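Local coordinates for protein oligopeptide ABC transporter OppAIV (PDB 4GL8) that probably binds oligopeptides in the periplasm of Borrelia burgdorferi and delivers them to an ABC transporter for import, at residues P171-L174 / D175-V178. Numbering follows the deposited sequence.
Sequences PYFL and DMLV
Tyr172 and Met176 close a single short helical turn, residues 173-176, in a member of the bacterial solute-binding protein 5 family. Just before it, a water donates to Pro171 O (2.9 Å) and accepts from Asp175 N, bridging a carbonyl and an amide four residues apart. Proline suits this place, since its ring holds phi near the helical value. The buried Asp175 carboxylate is satisfied by a salt bridge to Arg519 and by Ala432 N. Tyr172 O takes the first direct i to i+4 bond, from Met176 N at 3.1 Å. Its ring, nearly parallel to that of Tyr431, receives Met176 SD at its edge, a Met-aromatic contact 5.4 Å from the centroid. Unbranched methionine can reach there, with CG anti to the backbone N (chi1 -167°) and the chain extended beyond; Phe173 CD1 also lies 4.2 Å from Met176 SD. Phe173 offers a flat face to Leu177 CG, which sits over it toward the rim, and Phe173 CZ is 3.8 Å from Leu177 CD2. Leu177 N gives Phe173 O a weak bond (3.2 Å). The rings of Phe173 and Tyr91 meet edge-to-face, and Phe173 and Met176 both touch Val135 of helix 129-135. Leu174, apolar, packs on Tyr74 and Trp82, and Leu174 O accepts from Leu177 N at 3.1 Å, the donor standing 66° out of the carbonyl plane.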
loop_
_atom_site.group_PDB
_atom_site.type_symbol
_atom_site.label_atom_id
_atom_site.label_comp_id
_atom_site.label_asym_id
_atom_site.label_seq_id
_atom_site.Cartn_x
_atom_site.Cartn_y
_atom_site.Cartn_z
ATOM N N PRO A 171 10.100 -16.949 2.682
ATOM C CA PRO A 171 10.998 -16.232 3.589
ATOM C C PRO A 171 10.463 -14.881 4.022
ATOM O O PRO A 171 10.813 -14.418 5.099
ATOM C CB PRO A 171 12.288 -16.049 2.759
ATOM C CG PRO A 171 12.189 -17.063 1.655
ATOM C CD PRO A 171 10.721 -17.125 1.347
ATOM N N TYR A 172 9.618 -14.264 3.202
ATOM C CA TYR A 172 8.988 -12.992 3.572
ATOM C C TYR A 172 7.641 -13.126 4.308
ATOM O O TYR A 172 6.981 -12.136 4.587
ATOM C CB TYR A 172 8.792 -12.126 2.318
ATOM C CG TYR A 172 8.181 -12.866 1.171
ATOM C CD1 TYR A 172 8.983 -13.513 0.252
ATOM C CD2 TYR A 172 6.802 -12.954 1.024
ATOM C CE1 TYR A 172 8.432 -14.221 -0.802
ATOM C CE2 TYR A 172 6.240 -13.638 -0.041
ATOM C CZ TYR A 172 7.073 -14.271 -0.950
ATOM O OH TYR A 172 6.551 -14.982 -1.993
ATOM N N PHE A 173 7.198 -14.331 4.618
ATOM C CA PHE A 173 5.933 -14.470 5.394
ATOM C C PHE A 173 5.889 -13.650 6.710
ATOM O O PHE A 173 4.912 -12.935 7.001
ATOM C CB PHE A 173 5.663 -15.932 5.706
ATOM C CG PHE A 173 4.419 -16.154 6.504
ATOM C CD1 PHE A 173 3.186 -15.770 5.999
ATOM C CD2 PHE A 173 4.477 -16.731 7.764
ATOM C CE1 PHE A 173 2.031 -15.967 6.729
ATOM C CE2 PHE A 173 3.324 -16.930 8.501
ATOM C CZ PHE A 173 2.095 -16.550 7.967
ATOM N N LEU A 174 6.916 -13.744 7.532
ATOM C CA LEU A 174 6.908 -12.967 8.771
ATOM C C LEU A 174 6.662 -11.461 8.519
ATOM O O LEU A 174 5.873 -10.817 9.209
ATOM C CB LEU A 174 8.201 -13.187 9.585
ATOM C CG LEU A 174 8.494 -14.628 10.031
ATOM C CD1 LEU A 174 9.905 -14.818 10.581
ATOM C CD2 LEU A 174 7.475 -15.058 11.081
ATOM N N ASP A 175 7.315 -10.898 7.518
ATOM C CA ASP A 175 7.200 -9.466 7.281
ATOM C C ASP A 175 5.775 -9.118 6.796
ATOM O O ASP A 175 5.244 -8.051 7.057
ATOM C CB ASP A 175 8.262 -9.029 6.277
ATOM C CG ASP A 175 8.374 -7.554 6.198
ATOM O OD1 ASP A 175 8.735 -6.935 7.215
ATOM O OD2 ASP A 175 8.070 -7.007 5.133
ATOM N N MET A 176 5.165 -10.101 6.162
ATOM C CA MET A 176 3.817 -10.075 5.629
ATOM C C MET A 176 2.755 -9.959 6.732
ATOM O O MET A 176 1.697 -9.348 6.535
ATOM C CB MET A 176 3.677 -11.393 4.857
ATOM C CG MET A 176 2.523 -11.580 3.947
ATOM S SD MET A 176 2.955 -12.972 2.851
ATOM C CE MET A 176 1.817 -12.500 1.569
ATOM N N LEU A 177 3.030 -10.538 7.898
ATOM C CA LEU A 177 2.106 -10.504 9.013
ATOM C C LEU A 177 1.826 -9.113 9.576
ATOM O O LEU A 177 0.858 -8.941 10.352
ATOM C CB LEU A 177 2.551 -11.439 10.130
ATOM C CG LEU A 177 2.438 -12.918 9.850
ATOM C CD1 LEU A 177 3.133 -13.722 10.966
ATOM C CD2 LEU A 177 0.975 -13.341 9.702
ATOM N N VAL A 178 2.672 -8.142 9.226
ATOM C CA VAL A 178 2.539 -6.781 9.674
ATOM C C VAL A 178 1.483 -6.062 8.838
ATOM O O VAL A 178 0.899 -5.111 9.289
ATOM C CB VAL A 178 3.919 -6.058 9.612
ATOM C CG1 VAL A 178 3.815 -4.597 10.021
ATOM C CG2 VAL A 178 4.894 -6.789 10.521
HETATM O O HOH W 1 10.038 -12.132 6.723
#